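Local coordinates for protein tRNA dimethylallyltransferase (Staphylococcus epidermidis ATCC 12228, PDB 3D3Q) that probably transfers a dimethylallyl group from dimethylallyl diphosphate to the adenine at position 37 of tRNAs that read codons beginning with uridine, at residues A[26-31]-A[304-308]; A[65-70]-A[84-88]; A[72-76]-A[238-243]; A[153-157]-A[183-188]; A[196-200]-A[310-314]. All blocks are in the same frame, centred on the assembly; numbering follows the deposited sequence.

Contact 1: A[26-31]-A[304-308]; sequences EVAKKF and LDEIT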
# COMPACT_ATOMS: atom_id res chain seq x y z
N GLU A 26 -4.97 5.71 15.51
CA GLU A 26 -4.32 5.53 16.81
C GLU A 26 -3.02 6.34 16.89
O GLU A 26 -2.71 6.91 17.94
CB GLU A 26 -4.03 4.04 17.06
CG GLU A 26 -5.30 3.21 17.30
CD GLU A 26 -6.09 3.64 18.56
OE1 GLU A 26 -5.63 3.33 19.69
OE2 GLU A 26 -7.15 4.29 18.40
N VAL A 27 -2.27 6.37 15.79
CA VAL A 27 -1.03 7.13 15.73
C VAL A 27 -1.37 8.61 15.73
O VAL A 27 -0.69 9.42 16.36
CB VAL A 27 -0.26 6.81 14.45
CG1 VAL A 27 0.95 7.71 14.33
CG2 VAL A 27 0.15 5.37 14.46
N ALA A 28 -2.44 8.96 15.03
CA ALA A 28 -2.89 10.33 14.95
C ALA A 28 -3.32 10.84 16.31
O ALA A 28 -3.16 12.02 16.62
CB ALA A 28 -4.03 10.44 13.97
N LYS A 29 -3.88 9.95 17.12
CA LYS A 29 -4.32 10.34 18.45
C LYS A 29 -3.19 10.40 19.46
O LYS A 29 -3.30 11.12 20.45
CB LYS A 29 -5.40 9.39 18.97
CG LYS A 29 -6.75 9.54 18.30
CD LYS A 29 -7.86 8.94 19.17
CE LYS A 29 -7.63 7.44 19.47
NZ LYS A 29 -8.68 6.85 20.37
N LYS A 30 -2.12 9.66 19.24
CA LYS A 30 -1.02 9.68 20.19
C LYS A 30 0.00 10.77 19.85
O LYS A 30 0.80 11.15 20.70
CB LYS A 30 -0.34 8.31 20.25
CG LYS A 30 0.62 8.10 21.42
CD LYS A 30 1.25 6.71 21.36
CE LYS A 30 2.04 6.38 22.61
NZ LYS A 30 2.50 4.95 22.61
N PHE A 31 -0.04 11.28 18.62
CA PHE A 31 0.89 12.33 18.18
C PHE A 31 0.14 13.45 17.49
O PHE A 31 0.66 14.06 16.56
CB PHE A 31 1.92 11.75 17.23
CG PHE A 31 2.73 10.66 17.83
CD1 PHE A 31 3.84 10.95 18.61
CD2 PHE A 31 2.34 9.33 17.68
CE1 PHE A 31 4.56 9.93 19.24
CE2 PHE A 31 3.05 8.30 18.30
CZ PHE A 31 4.16 8.60 19.09
N LEU A 304 1.10 -0.03 17.29
CA LEU A 304 1.23 1.35 17.73
C LEU A 304 2.46 1.54 18.59
O LEU A 304 2.96 2.65 18.72
CB LEU A 304 -0.02 1.79 18.51
CG LEU A 304 -0.06 3.22 19.06
CD1 LEU A 304 0.09 4.23 17.95
CD2 LEU A 304 -1.37 3.44 19.78
N ASP A 305 2.97 0.46 19.18
CA ASP A 305 4.16 0.57 20.00
C ASP A 305 5.40 0.46 19.17
O ASP A 305 6.42 1.07 19.49
CB ASP A 305 4.17 -0.49 21.09
CG ASP A 305 3.23 -0.16 22.21
OD1 ASP A 305 3.28 1.00 22.69
OD2 ASP A 305 2.45 -1.05 22.63
N GLU A 306 5.33 -0.33 18.11
CA GLU A 306 6.46 -0.50 17.22
C GLU A 306 6.76 0.86 16.59
O GLU A 306 7.91 1.26 16.46
CB GLU A 306 6.13 -1.50 16.13
CG GLU A 306 6.82 -2.84 16.29
CD GLU A 306 8.30 -2.75 16.04
OE1 GLU A 306 8.67 -2.30 14.93
OE2 GLU A 306 9.08 -3.14 16.94
N ILE A 307 5.69 1.56 16.21
CA ILE A 307 5.79 2.87 15.59
C ILE A 307 6.22 3.92 16.61
O ILE A 307 6.93 4.86 16.28
CB ILE A 307 4.42 3.30 14.98
CG1 ILE A 307 4.07 2.37 13.81
CG2 ILE A 307 4.48 4.73 14.47
CD1 ILE A 307 2.74 2.65 13.20
N THR A 308 5.78 3.75 17.85
CA THR A 308 6.11 4.70 18.90
C THR A 308 7.60 4.65 19.21
O THR A 308 8.21 5.65 19.56
CB THR A 308 5.25 4.43 20.17
OG1 THR A 308 5.05 5.66 20.88
CG2 THR A 308 5.91 3.42 21.07
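Lys30 NZ donates a hydrogen bond to Thr308 OG1 at 3.2 Å, tying the end of helix 20-30 to the C-terminal helix 300-314. Two helices of the P-loop NTPase-like fold meet here, and helix 20-30 is the one that begins within the Walker A motif. Asp305 OD1 lies 4.0 Å from Lys30 NZ, too far for a salt bridge but of favourable charge. On the flank of its own helix Glu26 OE2 pairs with Lys29 NZ at 3.6 Å, and Lys29 has Glu60 as a second partner. Beneath this polar fringe the packing is aliphatic. Leu304 points at helix 26-30 and brings CD1 to 3.7 Å from Val27 CG2 and CD2 to 3.9 Å from Glu26 CB, while Ile307 CD1 reaches 4.0 Å from Val27 CG2. The short axes approach to 10.7 Å and cross at -49°, a spacing bridged by Leu304 and Ile307 reaching Val27. Phe31, the first residue to leave helical geometry, turns its ring edge to the threonine, with CZ 3.6 Å from Thr308 OG1.

Contact 2: A[65-70]-A[84-88]; sequences YMIDIL and RAEKY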
# COMPACT_ATOMS: atom_id res chain seq x y z
N TYR A 65 -8.31 14.00 5.01
CA TYR A 65 -8.33 14.72 3.74
C TYR A 65 -8.32 13.75 2.58
O TYR A 65 -8.01 12.56 2.77
CB TYR A 65 -7.13 15.65 3.62
CG TYR A 65 -6.99 16.59 4.79
CD1 TYR A 65 -6.09 16.32 5.82
CD2 TYR A 65 -7.77 17.75 4.88
CE1 TYR A 65 -5.97 17.18 6.91
CE2 TYR A 65 -7.66 18.62 5.97
CZ TYR A 65 -6.76 18.33 6.97
OH TYR A 65 -6.63 19.20 8.02
N MSE A 66 -8.65 14.25 1.40
CA MSE A 66 -8.68 13.42 0.20
C MSE A 66 -9.84 12.41 0.19
O MSE A 66 -9.74 11.36 -0.45
CB MSE A 66 -7.36 12.66 0.06
CG MSE A 66 -6.14 13.56 -0.13
SE MSE A 66 -6.09 14.46 -1.86
CE MSE A 66 -5.82 12.88 -2.97
N ILE A 67 -10.91 12.71 0.91
CA ILE A 67 -12.08 11.82 0.98
C ILE A 67 -13.36 12.58 0.60
O ILE A 67 -13.70 13.58 1.24
CB ILE A 67 -12.23 11.20 2.40
CG1 ILE A 67 -10.95 10.46 2.78
CG2 ILE A 67 -13.41 10.24 2.44
CD1 ILE A 67 -10.92 9.97 4.17
N ASP A 68 -14.05 12.11 -0.44
CA ASP A 68 -15.27 12.75 -0.93
C ASP A 68 -14.96 14.17 -1.42
O ASP A 68 -15.65 15.12 -1.05
CB ASP A 68 -16.34 12.84 0.15
CG ASP A 68 -16.92 11.49 0.51
OD1 ASP A 68 -17.29 10.73 -0.42
OD2 ASP A 68 -17.03 11.18 1.72
N ILE A 69 -13.92 14.30 -2.23
CA ILE A 69 -13.54 15.60 -2.75
C ILE A 69 -13.90 15.77 -4.23
O ILE A 69 -13.71 16.84 -4.80
CB ILE A 69 -12.04 15.84 -2.59
CG1 ILE A 69 -11.25 14.73 -3.29
CG2 ILE A 69 -11.68 15.91 -1.12
CD1 ILE A 69 -9.75 14.96 -3.32
N LEU A 70 -14.42 14.71 -4.84
CA LEU A 70 -14.80 14.76 -6.26
C LEU A 70 -16.03 13.90 -6.55
O LEU A 70 -16.36 13.01 -5.78
CB LEU A 70 -13.63 14.27 -7.11
CG LEU A 70 -12.29 14.96 -6.95
CD1 LEU A 70 -11.21 14.08 -7.52
CD2 LEU A 70 -12.33 16.30 -7.65
N ARG A 84 -2.15 17.71 -4.60
CA ARG A 84 -3.02 17.96 -3.42
C ARG A 84 -2.40 17.51 -2.10
O ARG A 84 -2.52 18.20 -1.09
CB ARG A 84 -4.38 17.27 -3.58
CG ARG A 84 -5.14 17.65 -4.82
CD ARG A 84 -6.59 17.17 -4.75
NE ARG A 84 -7.27 17.41 -6.02
CZ ARG A 84 -8.45 18.01 -6.15
NH1 ARG A 84 -9.10 18.44 -5.07
NH2 ARG A 84 -8.97 18.18 -7.36
N ALA A 85 -1.75 16.35 -2.12
CA ALA A 85 -1.12 15.84 -0.92
C ALA A 85 0.05 16.73 -0.47
O ALA A 85 0.18 17.00 0.72
CB ALA A 85 -0.65 14.41 -1.15
N GLU A 86 0.89 17.20 -1.39
CA GLU A 86 2.02 18.05 -1.02
C GLU A 86 1.56 19.31 -0.32
O GLU A 86 2.21 19.77 0.61
CB GLU A 86 2.87 18.44 -2.24
CG GLU A 86 3.49 17.28 -3.00
CD GLU A 86 4.40 17.71 -4.16
OE1 GLU A 86 5.50 18.23 -3.89
OE2 GLU A 86 4.00 17.55 -5.34
N LYS A 87 0.45 19.88 -0.77
CA LYS A 87 -0.05 21.09 -0.15
C LYS A 87 -0.51 20.79 1.28
O LYS A 87 -0.13 21.49 2.21
CB LYS A 87 -1.19 21.69 -0.98
CG LYS A 87 -0.78 22.11 -2.39
CD LYS A 87 -1.99 22.41 -3.27
CE LYS A 87 -1.59 22.75 -4.72
NZ LYS A 87 -2.76 22.81 -5.67
N TYR A 88 -1.30 19.73 1.45
CA TYR A 88 -1.79 19.35 2.77
C TYR A 88 -0.65 18.98 3.72
O TYR A 88 -0.65 19.34 4.90
CB TYR A 88 -2.77 18.16 2.67
CG TYR A 88 -4.16 18.49 2.13
CD1 TYR A 88 -4.60 17.97 0.90
CD2 TYR A 88 -5.06 19.27 2.87
CE1 TYR A 88 -5.89 18.20 0.43
CE2 TYR A 88 -6.36 19.51 2.40
CZ TYR A 88 -6.77 18.98 1.18
OH TYR A 88 -8.04 19.20 0.71
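Residues 65-70 run irregularly from the end of strand 64-65, whereas 84-88 is a continuous piece of helix 78-94. Two residues of the loop, Met66 and Asp68, have positive phi, so the chain kinks sharply where it leaves the sheet. The CA atoms stay about two side chains apart, 8.1 Å between Tyr65 and Tyr88 and 8.0 Å between Met66 and Ala85, and side chains alone bridge the gap. Tyr65 and Tyr88 form an offset stack, with ring centroids 4.6 Å apart and planes inclined by 29°. The stack is continued by a CH-pi contact, Tyr65 CB lying 4.0 Å from the centroid of the Tyr88 ring and almost on its normal. One helical turn earlier, Arg84 takes over: its CB is 3.7 Å from the SE atom of Met66, present as selenomethionine, and its NH1 and NH2 lie 3.9 Å from Ile69 CD1 and Leu70 CD2, respectively. The guanidinium thus touches loop aliphatics while its NE forms a salt bridge with Glu80; likewise the hydroxyl of Tyr65 is bonded to Glu34. Helix 78-94 leads from edge strand 64-65 to strand 98-102 in a beta-alpha-beta crossover, and between them lies strand 33-37, whose Ile36 touches both Met66 and Tyr88.

Contact 3: A[72-76]-A[238-243]; sequences PDASF and FEASQS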
# COMPACT_ATOMS: atom_id res chain seq x y z
N PRO A 72 -18.21 11.15 -8.98
CA PRO A 72 -17.80 9.94 -9.71
C PRO A 72 -17.21 10.16 -11.10
O PRO A 72 -16.21 9.53 -11.47
CB PRO A 72 -19.07 9.11 -9.73
CG PRO A 72 -19.70 9.46 -8.42
CD PRO A 72 -19.55 10.97 -8.40
N ASP A 73 -17.82 11.07 -11.87
CA ASP A 73 -17.38 11.38 -13.24
C ASP A 73 -16.08 12.19 -13.30
O ASP A 73 -15.55 12.46 -14.39
CB ASP A 73 -18.49 12.13 -13.98
CG ASP A 73 -18.87 13.45 -13.31
OD1 ASP A 73 -18.00 14.36 -13.25
OD2 ASP A 73 -20.03 13.57 -12.85
N ALA A 74 -15.59 12.58 -12.13
CA ALA A 74 -14.36 13.36 -12.06
C ALA A 74 -13.17 12.46 -12.35
O ALA A 74 -13.26 11.24 -12.25
CB ALA A 74 -14.22 14.00 -10.68
N SER A 75 -12.05 13.08 -12.69
CA SER A 75 -10.86 12.32 -13.00
C SER A 75 -9.82 12.44 -11.90
O SER A 75 -9.72 13.46 -11.23
CB SER A 75 -10.28 12.80 -14.33
OG SER A 75 -9.02 12.20 -14.56
N PHE A 76 -9.05 11.38 -11.72
CA PHE A 76 -8.02 11.38 -10.71
C PHE A 76 -6.78 10.68 -11.25
O PHE A 76 -6.85 9.96 -12.25
CB PHE A 76 -8.52 10.68 -9.45
CG PHE A 76 -7.83 11.13 -8.21
CD1 PHE A 76 -7.86 12.47 -7.83
CD2 PHE A 76 -7.10 10.23 -7.44
CE1 PHE A 76 -7.18 12.91 -6.69
CE2 PHE A 76 -6.42 10.67 -6.30
CZ PHE A 76 -6.46 12.01 -5.93
N PHE A 238 -23.60 7.47 -13.79
CA PHE A 238 -22.16 7.53 -13.56
C PHE A 238 -21.40 6.36 -14.16
O PHE A 238 -20.22 6.19 -13.90
CB PHE A 238 -21.85 7.62 -12.07
CG PHE A 238 -22.15 8.96 -11.48
CD1 PHE A 238 -21.65 10.11 -12.07
CD2 PHE A 238 -22.89 9.06 -10.32
CE1 PHE A 238 -21.88 11.36 -11.49
CE2 PHE A 238 -23.13 10.31 -9.72
CZ PHE A 238 -22.62 11.46 -10.31
N GLU A 239 -22.09 5.56 -14.96
CA GLU A 239 -21.48 4.42 -15.63
C GLU A 239 -20.55 4.99 -16.72
O GLU A 239 -20.63 6.18 -17.04
CB GLU A 239 -22.60 3.60 -16.26
CG GLU A 239 -22.17 2.29 -16.86
CD GLU A 239 -23.31 1.57 -17.57
OE1 GLU A 239 -24.49 1.90 -17.27
OE2 GLU A 239 -23.02 0.68 -18.42
N ALA A 240 -19.67 4.16 -17.28
CA ALA A 240 -18.76 4.62 -18.32
C ALA A 240 -17.61 5.48 -17.77
O ALA A 240 -16.70 5.88 -18.51
CB ALA A 240 -19.53 5.38 -19.40
N SER A 241 -17.67 5.77 -16.47
CA SER A 241 -16.67 6.58 -15.79
C SER A 241 -15.50 5.73 -15.31
O SER A 241 -15.64 4.53 -15.08
CB SER A 241 -17.29 7.29 -14.59
OG SER A 241 -18.44 8.01 -14.97
N GLN A 242 -14.34 6.36 -15.14
CA GLN A 242 -13.16 5.65 -14.68
C GLN A 242 -13.43 4.98 -13.34
O GLN A 242 -13.12 3.81 -13.14
CB GLN A 242 -11.99 6.62 -14.53
CG GLN A 242 -11.01 6.29 -13.41
CD GLN A 242 -9.96 7.36 -13.23
OE1 GLN A 242 -10.27 8.53 -13.00
NE2 GLN A 242 -8.69 6.97 -13.34
N SER A 243 -14.03 5.73 -12.42
CA SER A 243 -14.33 5.20 -11.11
C SER A 243 -15.14 3.90 -11.16
O SER A 243 -14.87 2.97 -10.41
CB SER A 243 -15.08 6.24 -10.31
OG SER A 243 -16.17 6.70 -11.06
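Phe238 lays one face of its ring over Pro72, whose CB sits 3.7 Å from the ring centroid and 18° off the normal, a CH-pi contact; the closest atoms are Pro72 CB and Phe238 CG at 3.5 Å. The carboxylate of Asp73 comes to the rim of the same ring, with Asp73 OD2 3.2 Å from Phe238 CE1 and close to the ring plane. Leu233 of helix 226-235 touches both Pro72 and Phe238, extending this apolar patch. Further along, the loops are joined through backbone groups of 72-76. Ser243 OG donates to Pro72 O at 2.9 Å, and Gln242 OE1 accepts a weak hydrogen bond of 3.4 Å from Phe76 N. On the Phe238 side of these bonds, Ser241 packs against Asp73, Ser241 OG lying 3.9 Å from Asp73 CA, and their CA atoms, 5.5 Å apart, mark the narrowest point between the backbones. The contact joins the loop before helix 78-94 to the one after helix 226-235, two pieces far apart in sequence. Residues 245-250, which by similarity interact with substrate tRNA, begin two positions later, and the Phe76 side chain is about 9 Å from that of Thr105, another such site. With neither helix nor strand pairing to hold them, the two loops meet through a ring-to-proline contact and through side chains bonded to main-chain oxygen and nitrogen, the second bond weak.

Contact 4: A[153-157]-A[183-188]; sequences FDKES and LSSRKK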
# COMPACT_ATOMS: atom_id res chain seq x y z
N PHE A 153 28.25 -9.14 -7.70
CA PHE A 153 27.33 -8.30 -8.46
C PHE A 153 27.40 -6.87 -8.04
O PHE A 153 27.90 -6.03 -8.77
CB PHE A 153 25.87 -8.73 -8.26
CG PHE A 153 25.60 -10.13 -8.65
CD1 PHE A 153 26.08 -10.63 -9.86
CD2 PHE A 153 24.90 -10.98 -7.79
CE1 PHE A 153 25.87 -11.97 -10.22
CE2 PHE A 153 24.69 -12.32 -8.14
CZ PHE A 153 25.17 -12.82 -9.36
N ASP A 154 26.90 -6.60 -6.85
CA ASP A 154 26.87 -5.25 -6.34
C ASP A 154 27.95 -5.02 -5.31
O ASP A 154 27.79 -5.35 -4.13
CB ASP A 154 25.48 -4.99 -5.76
CG ASP A 154 25.28 -3.56 -5.36
OD1 ASP A 154 24.12 -3.19 -5.12
OD2 ASP A 154 26.29 -2.83 -5.28
N LYS A 155 29.06 -4.45 -5.75
CA LYS A 155 30.19 -4.20 -4.88
C LYS A 155 29.82 -3.17 -3.82
O LYS A 155 30.16 -3.32 -2.64
CB LYS A 155 31.38 -3.73 -5.70
CG LYS A 155 32.73 -3.90 -5.03
CD LYS A 155 33.10 -5.37 -4.82
CE LYS A 155 33.40 -6.10 -6.13
NZ LYS A 155 34.02 -7.44 -5.88
N GLU A 156 29.11 -2.13 -4.24
CA GLU A 156 28.70 -1.08 -3.31
C GLU A 156 27.86 -1.61 -2.15
O GLU A 156 28.06 -1.21 -1.01
CB GLU A 156 27.94 0.01 -4.06
CG GLU A 156 27.47 1.13 -3.16
CD GLU A 156 27.41 2.45 -3.90
OE1 GLU A 156 28.41 2.80 -4.54
OE2 GLU A 156 26.37 3.14 -3.82
N SER A 157 26.92 -2.51 -2.44
CA SER A 157 26.07 -3.08 -1.40
C SER A 157 26.83 -3.97 -0.42
O SER A 157 26.82 -3.73 0.79
CB SER A 157 24.91 -3.89 -2.00
OG SER A 157 23.72 -3.10 -2.13
N LEU A 183 21.23 -2.71 -7.20
CA LEU A 183 20.35 -2.52 -6.03
C LEU A 183 20.72 -1.32 -5.17
O LEU A 183 19.87 -0.55 -4.71
CB LEU A 183 20.34 -3.76 -5.13
CG LEU A 183 19.65 -3.60 -3.74
CD1 LEU A 183 20.64 -3.03 -2.72
CD2 LEU A 183 18.42 -2.71 -3.84
N SER A 184 22.01 -1.19 -4.92
CA SER A 184 22.53 -0.10 -4.15
C SER A 184 22.25 1.20 -4.91
O SER A 184 22.36 2.28 -4.34
CB SER A 184 24.02 -0.29 -3.99
OG SER A 184 24.60 -0.57 -5.25
N SER A 185 21.89 1.08 -6.19
CA SER A 185 21.59 2.26 -7.01
C SER A 185 20.21 2.82 -6.73
O SER A 185 20.02 4.04 -6.73
CB SER A 185 21.70 1.93 -8.51
OG SER A 185 23.05 1.91 -8.95
N ARG A 186 19.24 1.93 -6.53
CA ARG A 186 17.86 2.34 -6.23
C ARG A 186 17.96 3.06 -4.89
O ARG A 186 17.31 4.08 -4.65
CB ARG A 186 16.92 1.13 -6.07
CG ARG A 186 15.43 1.48 -6.22
CD ARG A 186 14.51 0.36 -5.72
NE ARG A 186 14.43 0.37 -4.25
CZ ARG A 186 13.86 -0.58 -3.51
NH1 ARG A 186 13.31 -1.66 -4.07
NH2 ARG A 186 13.85 -0.46 -2.19
N LYS A 187 18.80 2.51 -4.02
CA LYS A 187 19.00 3.08 -2.72
C LYS A 187 19.46 4.51 -2.89
O LYS A 187 18.88 5.43 -2.33
CB LYS A 187 20.04 2.28 -1.94
CG LYS A 187 20.20 2.73 -0.50
CD LYS A 187 21.24 1.91 0.26
CE LYS A 187 21.49 2.50 1.65
NZ LYS A 187 21.73 3.99 1.58
N LYS A 188 20.50 4.70 -3.69
CA LYS A 188 21.03 6.04 -3.91
C LYS A 188 19.98 7.02 -4.44
O LYS A 188 19.66 8.01 -3.79
CB LYS A 188 22.23 6.00 -4.86
CG LYS A 188 23.58 6.13 -4.15
CD LYS A 188 23.75 7.50 -3.52
CE LYS A 188 25.19 7.71 -3.07
NZ LYS A 188 25.71 6.63 -2.20
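An aspartate N-cap organises this meeting of helix starts: Asp154 precedes helix 155-160, and its carboxylate serves that helix and the first turn of helix 184-192 together. Among the hydrogen bonds, Asp154 OD2 accepts from Ser157 N at 2.9 Å, the capping bond proper. Asp154 OD1 takes three more donors, Ser157 OG at 3.0 Å within the same segment and, across the contact, Ser184 OG at 2.7 Å and Ser184 N at 2.9 Å. One side chain therefore satisfies backbone NH groups at the beginnings of two helices, and its negative charge suits the positive ends of both helix dipoles. Charge pairing is looser, a long salt bridge of 3.9 Å between Glu156 OE2 and Lys188 NZ spanning the exposed margin. Van der Waals contact is modest: Glu156 CB lies 3.6 Å from Ser184 OG, and the CA atoms of Ser157 and Ser184 come within 5.4 Å, which small side chains on both sides permit. Leu183 turns its flank to this cluster and also rests on Ala172 and Tyr175 of helix 166-179. Towards the first helix, Leu183 CD1 meets Ser157 OG at 3.1 Å.

Contact 5: A[196-200]-A[310-314]; sequences YDTLL and QINKR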
# COMPACT_ATOMS: atom_id res chain seq x y z
N TYR A 196 10.58 13.70 1.67
CA TYR A 196 10.30 13.75 3.09
C TYR A 196 11.11 12.79 3.93
O TYR A 196 11.67 11.82 3.43
CB TYR A 196 8.81 13.48 3.34
CG TYR A 196 7.87 14.24 2.43
CD1 TYR A 196 7.47 13.71 1.20
CD2 TYR A 196 7.37 15.48 2.81
CE1 TYR A 196 6.59 14.41 0.37
CE2 TYR A 196 6.49 16.19 1.99
CZ TYR A 196 6.10 15.66 0.78
OH TYR A 196 5.23 16.37 0.01
N ASP A 197 11.17 13.09 5.23
CA ASP A 197 11.85 12.25 6.20
C ASP A 197 10.82 11.17 6.54
O ASP A 197 10.30 11.11 7.66
CB ASP A 197 12.17 13.04 7.47
CG ASP A 197 12.64 12.15 8.60
OD1 ASP A 197 12.61 12.58 9.78
OD2 ASP A 197 13.03 11.00 8.32
N THR A 198 10.53 10.31 5.56
CA THR A 198 9.51 9.27 5.69
C THR A 198 9.73 8.12 6.67
O THR A 198 10.85 7.66 6.88
CB THR A 198 9.19 8.64 4.30
OG1 THR A 198 10.24 7.73 3.93
CG2 THR A 198 9.07 9.73 3.22
N LEU A 199 8.63 7.68 7.26
CA LEU A 199 8.63 6.56 8.19
C LEU A 199 7.63 5.59 7.56
O LEU A 199 6.51 5.44 8.04
CB LEU A 199 8.18 7.00 9.58
CG LEU A 199 7.98 5.92 10.65
CD1 LEU A 199 9.02 4.81 10.54
CD2 LEU A 199 8.05 6.60 12.00
N LEU A 200 8.04 4.97 6.47
CA LEU A 200 7.20 4.06 5.72
C LEU A 200 6.99 2.71 6.39
O LEU A 200 7.92 1.92 6.51
CB LEU A 200 7.79 3.87 4.33
CG LEU A 200 6.97 3.13 3.29
CD1 LEU A 200 5.72 3.92 2.93
CD2 LEU A 200 7.84 2.93 2.05
N GLN A 310 9.85 3.81 16.95
CA GLN A 310 10.48 4.37 15.77
C GLN A 310 10.40 5.89 15.84
O GLN A 310 11.31 6.58 15.40
CB GLN A 310 9.77 3.84 14.52
CG GLN A 310 10.69 3.46 13.37
CD GLN A 310 11.50 2.20 13.62
OE1 GLN A 310 12.24 1.73 12.75
NE2 GLN A 310 11.38 1.64 14.82
N ILE A 311 9.31 6.43 16.39
CA ILE A 311 9.15 7.88 16.49
C ILE A 311 9.97 8.48 17.63
O ILE A 311 10.31 9.67 17.60
CB ILE A 311 7.67 8.28 16.70
CG1 ILE A 311 6.84 7.88 15.48
CG2 ILE A 311 7.56 9.78 16.91
CD1 ILE A 311 5.36 8.00 15.68
N ASN A 312 10.28 7.67 18.64
CA ASN A 312 11.09 8.16 19.76
C ASN A 312 12.58 8.26 19.35
O ASN A 312 13.45 8.44 20.21
CB ASN A 312 10.92 7.27 21.01
CG ASN A 312 9.56 7.45 21.71
OD1 ASN A 312 8.81 8.40 21.42
ND2 ASN A 312 9.25 6.55 22.64
N LYS A 313 12.85 8.16 18.05
CA LYS A 313 14.22 8.30 17.51
C LYS A 313 14.24 9.58 16.68
O LYS A 313 15.11 10.44 16.85
CB LYS A 313 14.62 7.10 16.63
CG LYS A 313 14.74 5.77 17.39
CD LYS A 313 15.69 5.90 18.58
CE LYS A 313 15.36 4.90 19.69
NZ LYS A 313 16.32 4.97 20.85
N ARG A 314 13.25 9.71 15.79
CA ARG A 314 13.11 10.90 14.93
C ARG A 314 13.09 12.17 15.78
O ARG A 314 13.26 13.27 15.25
CB ARG A 314 11.81 10.84 14.11
CG ARG A 314 11.75 9.81 13.00
CD ARG A 314 12.72 10.10 11.86
NE ARG A 314 12.39 9.32 10.67
CZ ARG A 314 12.41 7.99 10.60
NH1 ARG A 314 12.77 7.27 11.65
NH2 ARG A 314 12.05 7.37 9.48
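Helix-on-sheet packing of the alpha/beta P-loop type is the setting here, the last turns of helix 300-314 lying against the start of strand 197-204. The short axes are nearly antiparallel, at 171°, and approach to 10.8 Å. Leu199 is the apolar centre, its CD1 3.6 Å from Gln310 CG and its CD2 3.9 Å from Ile311 CG1. Towards the exposed end, Arg314 grips the strand with two groups of its guanidinium: NE forms a salt bridge with Asp197 OD2 at 3.0 Å, and NH2 donates to Thr198 O at 2.9 Å. Both acceptors lie near the guanidinium plane, at its edge. Asp197 is also the centre of an inverse gamma turn, by which the chain enters the strand. Strand 197-204 runs inside the parallel sheet between strands 8-13 and 291-294, with Asp197 and Leu199 bonded through their backbones to Pro7 and Leu9. Arg314 touches Phe8 of strand 8-13, and Ile311 meets Phe31 beyond helix 20-30.

Contacts 1 and 5 share helix 300-314, which packs beside helix 20-30 in one and on strand 197-204 in the other; they meet where Phe31 CE2 lies 3.5 Å from Ile311 CD1. Both combine an aliphatic centre with a basic side chain at the margin. Contacts 2 and 3 touch as well, Met66 CE lying 3.2 Å from Phe76 CZ, and both rely on ring faces, though contact 3 adds bonds to main-chain atoms. Contact 4, with centres about 42 Å from contact 3 and across the chain's centre, is the most polar, a shared carboxylate among small serines. Contacts 2 and 5 lie at the surface; 1, 3 and 4 are partly buried.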